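Local coordinates for rRNA N-glycosidase (PDB 3CTK), which belongs to the ribosome-inactivating protein family of plants, whose fold combines a mixed beta sheet with a cluster of helices, at residues A[11-14]-A[15-18]; A[17-20]-A[21-24]; A[172-175]-A[176-180]. All blocks are in the same frame, centred on the assembly; numbering follows the deposited sequence.

Contact 1. Residues A[11-14]-A[15-18]; sequences AYEY and PTFI
Y14 and P15 meet in the first turn of helix 14-25, where a 3-10 segment, 11-13, runs into the alpha helix. P15 turns its ring across the Y14 side chain at about a right angle, with P15 CD 3.3 Å from Y14 CB. Having no N-H to give, a proline is well tolerated in the first turn of a helix; Y14 N just before it is already satisfied by A11 O of the 3-10 segment. T16 lies alongside E13, and a water joins T16 OG1 to the carbonyl oxygen of Y12, 2.9 Å from each, tying the 3-10 segment to the helix by a side chain. F17 N gives the first alpha-helical bond across the junction, to E13 O at 3.0 Å, while the F17 ring goes on to stack with F6 of strand 3-7. I18 N repeats the bond one residue on, to Y14 O. The Y14 ring, swung anti to its own amide nitrogen (chi1 -177°), leans along the helix toward I18. Its hydroxyl is hydrogen-bonded to M162 O in helix 149-168, which fixes the far end of the ring. Over one face of that ring sits I18 CG1 in a CH-pi contact, 3.8 Å from the Y14 ring centroid and 19° off the normal.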
ATOM      1  N   ALA A  11     -14.239   4.613  10.353  1.00 11.63           N
ATOM      2  CA  ALA A  11     -14.108   3.930   9.071  1.00 12.65           C
ATOM      3  C   ALA A  11     -14.665   4.689   7.869  1.00 12.45           C
ATOM      4  O   ALA A  11     -14.124   4.593   6.771  1.00 10.79           O
ATOM      5  CB  ALA A  11     -14.749   2.544   9.155  1.00 12.36           C
ATOM      6  N   TYR A  12     -15.735   5.451   8.073  1.00 12.47           N
ATOM      7  CA  TYR A  12     -16.355   6.193   6.976  1.00 12.76           C
ATOM      8  C   TYR A  12     -15.463   7.268   6.353  1.00 12.57           C
ATOM      9  O   TYR A  12     -15.776   7.790   5.283  1.00 12.60           O
ATOM     10  CB  TYR A  12     -17.668   6.813   7.457  1.00 15.44           C
ATOM     11  CG  TYR A  12     -17.489   7.681   8.672  1.00 13.32           C
ATOM     12  CD1 TYR A  12     -17.116   9.017   8.549  1.00 14.98           C
ATOM     13  CD2 TYR A  12     -17.621   7.146   9.954  1.00 16.03           C
ATOM     14  CE1 TYR A  12     -16.873   9.798   9.667  1.00 16.35           C
ATOM     15  CE2 TYR A  12     -17.380   7.918  11.079  1.00 16.54           C
ATOM     16  CZ  TYR A  12     -17.004   9.242  10.928  1.00 16.75           C
ATOM     17  OH  TYR A  12     -16.748  10.005  12.038  1.00 19.99           O
ATOM     18  N   GLU A  13     -14.354   7.594   7.011  1.00 11.18           N
ATOM     19  CA  GLU A  13     -13.422   8.599   6.498  1.00 10.92           C
ATOM     20  C   GLU A  13     -12.424   7.991   5.509  1.00  9.81           C
ATOM     21  O   GLU A  13     -11.633   8.704   4.886  1.00  9.32           O
ATOM     22  CB  GLU A  13     -12.648   9.239   7.652  1.00 13.03           C
ATOM     23  CG  GLU A  13     -13.461  10.213   8.482  1.00 16.62           C
ATOM     24  CD  GLU A  13     -13.815  11.472   7.714  1.00 21.57           C
ATOM     25  OE1 GLU A  13     -14.601  12.290   8.241  1.00 22.86           O
ATOM     26  OE2 GLU A  13     -13.303  11.652   6.585  1.00 20.26           O
ATOM     27  N   TYR A  14     -12.474   6.672   5.365  1.00  8.57           N
ATOM     28  CA  TYR A  14     -11.560   5.956   4.480  1.00  9.09           C
ATOM     29  C   TYR A  14     -11.446   6.530   3.066  1.00  9.27           C
ATOM     30  O   TYR A  14     -10.340   6.772   2.580  1.00  9.44           O
ATOM     31  CB  TYR A  14     -11.963   4.483   4.408  1.00  8.95           C
ATOM     32  CG  TYR A  14     -11.036   3.628   3.576  1.00  7.92           C
ATOM     33  CD1 TYR A  14      -9.763   3.285   4.038  1.00  8.20           C
ATOM     34  CD2 TYR A  14     -11.443   3.138   2.337  1.00  7.44           C
ATOM     35  CE1 TYR A  14      -8.921   2.461   3.280  1.00  6.14           C
ATOM     36  CE2 TYR A  14     -10.613   2.323   1.577  1.00  6.71           C
ATOM     37  CZ  TYR A  14      -9.358   1.985   2.054  1.00  5.86           C
ATOM     38  OH  TYR A  14      -8.559   1.161   1.298  1.00  7.90           O
ATOM     39  N   PRO A  15     -12.578   6.750   2.379  1.00  9.77           N
ATOM     40  CA  PRO A  15     -12.464   7.297   1.022  1.00 10.72           C
ATOM     41  C   PRO A  15     -11.708   8.626   0.957  1.00 10.06           C
ATOM     42  O   PRO A  15     -10.929   8.861   0.028  1.00 11.05           O
ATOM     43  CB  PRO A  15     -13.920   7.424   0.578  1.00 10.86           C
ATOM     44  CG  PRO A  15     -14.579   6.279   1.290  1.00 11.92           C
ATOM     45  CD  PRO A  15     -13.976   6.388   2.679  1.00 10.91           C
ATOM     46  N   THR A  16     -11.934   9.495   1.936  1.00 10.38           N
ATOM     47  CA  THR A  16     -11.253  10.788   1.966  1.00  9.94           C
ATOM     48  C   THR A  16      -9.762  10.584   2.233  1.00  9.02           C
ATOM     49  O   THR A  16      -8.912  11.259   1.646  1.00  7.43           O
ATOM     50  CB  THR A  16     -11.842  11.702   3.058  1.00 11.63           C
ATOM     51  OG1 THR A  16     -13.235  11.919   2.795  1.00 15.80           O
ATOM     52  CG2 THR A  16     -11.126  13.040   3.071  1.00 11.16           C
ATOM     53  N   PHE A  17      -9.463   9.645   3.123  1.00  8.71           N
ATOM     54  CA  PHE A  17      -8.093   9.294   3.495  1.00  8.32           C
ATOM     55  C   PHE A  17      -7.297   8.826   2.273  1.00  8.33           C
ATOM     56  O   PHE A  17      -6.179   9.289   2.027  1.00  7.02           O
ATOM     57  CB  PHE A  17      -8.134   8.184   4.554  1.00  8.32           C
ATOM     58  CG  PHE A  17      -6.830   7.459   4.740  1.00  8.09           C
ATOM     59  CD1 PHE A  17      -5.715   8.113   5.257  1.00  7.86           C
ATOM     60  CD2 PHE A  17      -6.718   6.115   4.398  1.00  8.51           C
ATOM     61  CE1 PHE A  17      -4.506   7.437   5.429  1.00 10.38           C
ATOM     62  CE2 PHE A  17      -5.514   5.428   4.567  1.00  9.57           C
ATOM     63  CZ  PHE A  17      -4.406   6.091   5.085  1.00 10.02           C
ATOM     64  N   ILE A  18      -7.874   7.904   1.509  1.00  8.10           N
ATOM     65  CA  ILE A  18      -7.205   7.381   0.324  1.00  7.88           C
ATOM     66  C   ILE A  18      -6.993   8.470  -0.725  1.00  8.27           C
ATOM     67  O   ILE A  18      -5.949   8.513  -1.370  1.00  7.92           O
ATOM     68  CB  ILE A  18      -8.006   6.215  -0.304  1.00  7.51           C
ATOM     69  CG1 ILE A  18      -7.981   5.007   0.634  1.00  6.21           C
ATOM     70  CG2 ILE A  18      -7.418   5.829  -1.658  1.00  8.12           C
ATOM     71  CD1 ILE A  18      -6.588   4.496   0.942  1.00  5.33           C
TER
HETATM   72  O   HOH W   1     -14.876   9.623   3.219  1.00 14.52           O

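Contact 2. Residues A[17-20]-A[21-24]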
ATOM      1  N   PHE A  17      -9.463   9.645   3.123  1.00  8.71           N
ATOM      2  CA  PHE A  17      -8.093   9.294   3.495  1.00  8.32           C
ATOM      3  C   PHE A  17      -7.297   8.826   2.273  1.00  8.33           C
ATOM      4  O   PHE A  17      -6.179   9.289   2.027  1.00  7.02           O
ATOM      5  CB  PHE A  17      -8.134   8.184   4.554  1.00  8.32           C
ATOM      6  CG  PHE A  17      -6.830   7.459   4.740  1.00  8.09           C
ATOM      7  CD1 PHE A  17      -5.715   8.113   5.257  1.00  7.86           C
ATOM      8  CD2 PHE A  17      -6.718   6.115   4.398  1.00  8.51           C
ATOM      9  CE1 PHE A  17      -4.506   7.437   5.429  1.00 10.38           C
ATOM     10  CE2 PHE A  17      -5.514   5.428   4.567  1.00  9.57           C
ATOM     11  CZ  PHE A  17      -4.406   6.091   5.085  1.00 10.02           C
ATOM     12  N   ILE A  18      -7.874   7.904   1.509  1.00  8.10           N
ATOM     13  CA  ILE A  18      -7.205   7.381   0.324  1.00  7.88           C
ATOM     14  C   ILE A  18      -6.993   8.470  -0.725  1.00  8.27           C
ATOM     15  O   ILE A  18      -5.949   8.513  -1.370  1.00  7.92           O
ATOM     16  CB  ILE A  18      -8.006   6.215  -0.304  1.00  7.51           C
ATOM     17  CG1 ILE A  18      -7.981   5.007   0.634  1.00  6.21           C
ATOM     18  CG2 ILE A  18      -7.418   5.829  -1.658  1.00  8.12           C
ATOM     19  CD1 ILE A  18      -6.588   4.496   0.942  1.00  5.33           C
ATOM     20  N   GLN A  19      -7.973   9.355  -0.897  1.00  8.10           N
ATOM     21  CA  GLN A  19      -7.816  10.420  -1.879  1.00  8.48           C
ATOM     22  C   GLN A  19      -6.709  11.373  -1.444  1.00  8.03           C
ATOM     23  O   GLN A  19      -5.926  11.841  -2.277  1.00  7.54           O
ATOM     24  CB  GLN A  19      -9.125  11.192  -2.075  1.00 10.29           C
ATOM     25  CG  GLN A  19      -9.013  12.304  -3.116  1.00 11.36           C
ATOM     26  CD  GLN A  19      -8.560  11.795  -4.475  1.00 13.07           C
ATOM     27  OE1 GLN A  19      -7.529  12.220  -5.001  1.00 16.62           O
ATOM     28  NE2 GLN A  19      -9.330  10.884  -5.050  1.00 15.70           N
ATOM     29  N   ASP A  20      -6.624  11.655  -0.146  1.00  7.16           N
ATOM     30  CA  ASP A  20      -5.576  12.548   0.340  1.00  8.37           C
ATOM     31  C   ASP A  20      -4.193  11.930   0.142  1.00  7.47           C
ATOM     32  O   ASP A  20      -3.222  12.643  -0.125  1.00  7.41           O
ATOM     33  CB  ASP A  20      -5.790  12.900   1.820  1.00 10.66           C
ATOM     34  CG  ASP A  20      -7.005  13.795   2.040  1.00 14.56           C
ATOM     35  OD1 ASP A  20      -7.408  14.510   1.097  1.00 15.76           O
ATOM     36  OD2 ASP A  20      -7.553  13.793   3.164  1.00 15.72           O
ATOM     37  N   LEU A  21      -4.102  10.606   0.266  1.00  6.60           N
ATOM     38  CA  LEU A  21      -2.831   9.918   0.063  1.00  5.41           C
ATOM     39  C   LEU A  21      -2.448   9.998  -1.415  1.00  4.88           C
ATOM     40  O   LEU A  21      -1.287  10.241  -1.751  1.00  5.01           O
ATOM     41  CB  LEU A  21      -2.927   8.452   0.511  1.00  5.85           C
ATOM     42  CG  LEU A  21      -1.722   7.535   0.249  1.00  6.08           C
ATOM     43  CD1 LEU A  21      -0.437   8.144   0.798  1.00  6.07           C
ATOM     44  CD2 LEU A  21      -1.988   6.176   0.890  1.00  4.57           C
ATOM     45  N   ARG A  22      -3.419   9.808  -2.304  1.00  3.45           N
ATOM     46  CA  ARG A  22      -3.126   9.896  -3.735  1.00  5.10           C
ATOM     47  C   ARG A  22      -2.615  11.292  -4.087  1.00  6.26           C
ATOM     48  O   ARG A  22      -1.736  11.441  -4.932  1.00  5.41           O
ATOM     49  CB  ARG A  22      -4.373   9.595  -4.574  1.00  3.75           C
ATOM     50  CG  ARG A  22      -4.775   8.130  -4.608  1.00  4.99           C
ATOM     51  CD  ARG A  22      -6.057   7.917  -5.415  1.00  7.01           C
ATOM     52  NE  ARG A  22      -6.478   6.519  -5.363  1.00  7.25           N
ATOM     53  CZ  ARG A  22      -7.739   6.115  -5.257  1.00  9.00           C
ATOM     54  NH1 ARG A  22      -8.724   7.004  -5.198  1.00  7.61           N
ATOM     55  NH2 ARG A  22      -8.012   4.819  -5.173  1.00  6.98           N
ATOM     56  N   ASN A  23      -3.177  12.313  -3.445  1.00  6.53           N
ATOM     57  CA  ASN A  23      -2.763  13.690  -3.699  1.00  8.16           C
ATOM     58  C   ASN A  23      -1.282  13.877  -3.368  1.00  7.89           C
ATOM     59  O   ASN A  23      -0.572  14.625  -4.043  1.00  7.18           O
ATOM     60  CB  ASN A  23      -3.608  14.661  -2.864  1.00  8.54           C
ATOM     61  CG  ASN A  23      -5.035  14.792  -3.374  1.00 11.62           C
ATOM     62  OD1 ASN A  23      -5.884  15.390  -2.711  1.00 14.53           O
ATOM     63  ND2 ASN A  23      -5.302  14.249  -4.556  1.00  8.89           N
ATOM     64  N   GLU A  24      -0.819  13.199  -2.324  1.00  6.40           N
ATOM     65  CA  GLU A  24       0.580  13.284  -1.916  1.00  8.86           C
ATOM     66  C   GLU A  24       1.495  12.523  -2.877  1.00  8.61           C
ATOM     67  O   GLU A  24       2.656  12.888  -3.062  1.00 10.75           O
ATOM     68  CB  GLU A  24       0.758  12.713  -0.505  1.00 11.20           C
ATOM     69  CG  GLU A  24       0.045  13.500   0.576  1.00 14.07           C
ATOM     70  CD  GLU A  24       0.643  14.875   0.783  1.00 19.22           C
ATOM     71  OE1 GLU A  24      -0.055  15.744   1.346  1.00 22.44           O
ATOM     72  OE2 GLU A  24       1.814  15.087   0.394  1.00 19.19           O
TER
HETATM   73  O   HOH W   2      -8.926   9.326  -7.007  1.00 17.49           O
HETATM   74  O   HOH W   3      -3.097  15.338   0.679  1.00 11.80           O
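L21, one turn after F17 on helix 14-25, carries the buried side of this stretch, while Q19 and D20 mark its outer side. The helix is the crossover of a beta-alpha-beta unit between strands 3-7 and 47-53. L21 N bonds to F17 O at 3.0 Å, and the leucine CB lies against the F17 and I18 carbonyl oxygens. With CG anti to the backbone nitrogen (chi1 174°), its side chain packs on V48 of the sheet and on V163 and A167 of helix 149-168. D20 serves through its backbone: D20 O accepts a weak bond from E24 N, and a water donates to both D20 O and E24 OE1. The other carboxylate oxygen of E24 is held by N2. Q19 bends at chi2 (57°) and brings its amide back over the next turn, where OE1 comes to 3.0 Å from N23 ND2, the two amide planes 46° apart. The nitrogen of the same amide, Q19 NE2, lies at the edge of the R22 guanidinium. I18 CG2 covers one guanidinium face, 3.6 Å from R22 CZ. The group is further gripped by the carbonyl oxygens of A166 and A167 and by a salt bridge to E173. The orientation of the R22 guanidinium is thus fixed by I18 over one face and by its polar partners, and the charge of this buried arginine is probably balanced by E173.

Contact 3. Residues A[172-175]-A[176-180]; sequences IETE and VVDRG
E175 and R179 lie side by side on helix 170-180, joined by an i to i+4 salt bridge. The glutamate is folded: CG stands beside its own nitrogen (chi1 -74°) and a second bend at chi2 (-61°) brings the carboxylate round to R179. R179 is extended from CG to NE, and its NE meets E175 OE1 at 2.8 Å. The bond lies near the guanidinium plane but reaches the oxygen from above the carboxylate plane. E175 OE2 takes two waters: one is shared with R179 NH2, the other with D178 OD2. D178 itself runs alongside T174, its OD2 3.4 Å from T174 CG2, while T174 OG1 turns back to K170 O. V177 CG2 lies 3.2 Å from E173 O along the helix; V176 rests on Y14 and M162. The backbone pattern continues through R179 N to E175 O, and G180 N then bonds to V176 O at 2.7 Å within a wider pi-type turn. E175 is a buried residue whose side chain touches F185, N188 and V191; its carboxylate has an ionic partner and two waters. The water shared by E175 OE2 and D178 OD2 probably eases the repulsion between the two acids, and R179 should help keep E175 charged.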
ATOM      1  N   ILE A 172      -9.633  -1.734  -5.717  1.00  5.52           N
ATOM      2  CA  ILE A 172      -9.312  -2.250  -4.394  1.00  4.92           C
ATOM      3  C   ILE A 172      -9.881  -1.320  -3.324  1.00  5.71           C
ATOM      4  O   ILE A 172     -10.395  -1.778  -2.307  1.00  7.12           O
ATOM      5  CB  ILE A 172      -7.777  -2.418  -4.224  1.00  4.29           C
ATOM      6  CG1 ILE A 172      -7.269  -3.445  -5.240  1.00  4.86           C
ATOM      7  CG2 ILE A 172      -7.440  -2.879  -2.807  1.00  4.65           C
ATOM      8  CD1 ILE A 172      -5.775  -3.751  -5.140  1.00  3.49           C
ATOM      9  N   GLU A 173      -9.805  -0.012  -3.554  1.00  5.28           N
ATOM     10  CA  GLU A 173     -10.358   0.937  -2.594  1.00  5.69           C
ATOM     11  C   GLU A 173     -11.849   0.644  -2.417  1.00  7.25           C
ATOM     12  O   GLU A 173     -12.371   0.655  -1.296  1.00  6.11           O
ATOM     13  CB  GLU A 173     -10.189   2.376  -3.089  1.00  5.80           C
ATOM     14  CG  GLU A 173     -10.756   3.409  -2.124  1.00  7.91           C
ATOM     15  CD  GLU A 173     -10.919   4.782  -2.744  1.00 11.72           C
ATOM     16  OE1 GLU A 173     -10.544   4.967  -3.926  1.00 11.97           O
ATOM     17  OE2 GLU A 173     -11.428   5.681  -2.041  1.00 11.14           O
ATOM     18  N   THR A 174     -12.534   0.365  -3.523  1.00  6.49           N
ATOM     19  CA  THR A 174     -13.964   0.086  -3.457  1.00  7.93           C
ATOM     20  C   THR A 174     -14.272  -1.213  -2.721  1.00  7.74           C
ATOM     21  O   THR A 174     -15.280  -1.303  -2.022  1.00  8.55           O
ATOM     22  CB  THR A 174     -14.595   0.060  -4.863  1.00  9.88           C
ATOM     23  OG1 THR A 174     -14.450   1.352  -5.466  1.00 11.71           O
ATOM     24  CG2 THR A 174     -16.076  -0.268  -4.779  1.00 10.91           C
ATOM     25  N   GLU A 175     -13.409  -2.217  -2.864  1.00  7.43           N
ATOM     26  CA  GLU A 175     -13.628  -3.480  -2.160  1.00  8.53           C
ATOM     27  C   GLU A 175     -13.567  -3.231  -0.658  1.00  7.71           C
ATOM     28  O   GLU A 175     -14.387  -3.750   0.103  1.00  8.37           O
ATOM     29  CB  GLU A 175     -12.568  -4.522  -2.550  1.00  9.65           C
ATOM     30  CG  GLU A 175     -12.756  -5.116  -3.937  1.00 13.05           C
ATOM     31  CD  GLU A 175     -14.078  -5.850  -4.075  1.00 15.05           C
ATOM     32  OE1 GLU A 175     -14.244  -6.917  -3.442  1.00 16.98           O
ATOM     33  OE2 GLU A 175     -14.955  -5.355  -4.813  1.00 18.36           O
ATOM     34  N   VAL A 176     -12.599  -2.428  -0.227  1.00  7.97           N
ATOM     35  CA  VAL A 176     -12.468  -2.133   1.193  1.00  7.05           C
ATOM     36  C   VAL A 176     -13.673  -1.340   1.688  1.00  7.94           C
ATOM     37  O   VAL A 176     -14.198  -1.610   2.765  1.00  9.66           O
ATOM     38  CB  VAL A 176     -11.164  -1.348   1.491  1.00  4.96           C
ATOM     39  CG1 VAL A 176     -11.125  -0.925   2.959  1.00  5.27           C
ATOM     40  CG2 VAL A 176      -9.959  -2.223   1.173  1.00  5.35           C
ATOM     41  N   VAL A 177     -14.119  -0.367   0.899  1.00  8.53           N
ATOM     42  CA  VAL A 177     -15.275   0.443   1.276  1.00  8.70           C
ATOM     43  C   VAL A 177     -16.542  -0.407   1.407  1.00  9.54           C
ATOM     44  O   VAL A 177     -17.301  -0.257   2.370  1.00  9.88           O
ATOM     45  CB  VAL A 177     -15.539   1.565   0.244  1.00  9.90           C
ATOM     46  CG1 VAL A 177     -16.877   2.241   0.532  1.00 10.00           C
ATOM     47  CG2 VAL A 177     -14.419   2.596   0.304  1.00  9.26           C
ATOM     48  N   ASP A 178     -16.765  -1.296   0.442  1.00  9.62           N
ATOM     49  CA  ASP A 178     -17.950  -2.156   0.447  1.00 10.94           C
ATOM     50  C   ASP A 178     -17.911  -3.331   1.419  1.00 10.58           C
ATOM     51  O   ASP A 178     -18.954  -3.735   1.947  1.00  9.85           O
ATOM     52  CB  ASP A 178     -18.206  -2.736  -0.948  1.00 12.84           C
ATOM     53  CG  ASP A 178     -18.577  -1.687  -1.966  1.00 15.19           C
ATOM     54  OD1 ASP A 178     -18.925  -0.557  -1.566  1.00 18.24           O
ATOM     55  OD2 ASP A 178     -18.530  -2.005  -3.174  1.00 17.40           O
ATOM     56  N   ARG A 179     -16.718  -3.873   1.657  1.00 10.24           N
ATOM     57  CA  ARG A 179     -16.570  -5.054   2.505  1.00  9.45           C
ATOM     58  C   ARG A 179     -15.681  -4.959   3.747  1.00  9.52           C
ATOM     59  O   ARG A 179     -15.804  -5.790   4.646  1.00 10.39           O
ATOM     60  CB  ARG A 179     -16.032  -6.217   1.667  1.00 11.17           C
ATOM     61  CG  ARG A 179     -16.653  -6.395   0.289  1.00 15.06           C
ATOM     62  CD  ARG A 179     -15.863  -7.442  -0.491  1.00 18.17           C
ATOM     63  NE  ARG A 179     -16.373  -7.654  -1.843  1.00 23.23           N
ATOM     64  CZ  ARG A 179     -17.476  -8.338  -2.132  1.00 25.19           C
ATOM     65  NH1 ARG A 179     -18.191  -8.889  -1.160  1.00 26.06           N
ATOM     66  NH2 ARG A 179     -17.865  -8.470  -3.394  1.00 26.89           N
ATOM     67  N   GLY A 180     -14.785  -3.979   3.802  1.00  8.21           N
ATOM     68  CA  GLY A 180     -13.881  -3.900   4.942  1.00  7.54           C
ATOM     69  C   GLY A 180     -13.969  -2.749   5.926  1.00  9.13           C
ATOM     70  O   GLY A 180     -13.099  -2.616   6.784  1.00 10.85           O
TER
HETATM   71  O   HOH W   4     -17.605  -4.687  -3.800  1.00 28.97           O
HETATM   72  O   HOH W   5     -16.657  -7.152  -5.697  1.00 47.65           O

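Contact 1 spans the 3-10 segment 11-13 and the start of helix 14-25; contact 2 overlaps it at F17 and I18 and continues along the helix, with centres about 9 Å apart. Contact 3 comes far later in the chain, on helix 170-180, yet its centre is only about 11 Å from that of contact 1 and about 16 Å from that of contact 2. The two helices pack together: the Y14 ring of contact 1 rests on V176 and V177, and farther along R22 of contact 2 forms a salt bridge with E173. Helix 149-168 touches both, while helix 14-25 also reaches strands 3-7 and 47-53. The N-terminal beta-alpha-beta unit is thereby joined to the later helices, by apolar packing and by charge.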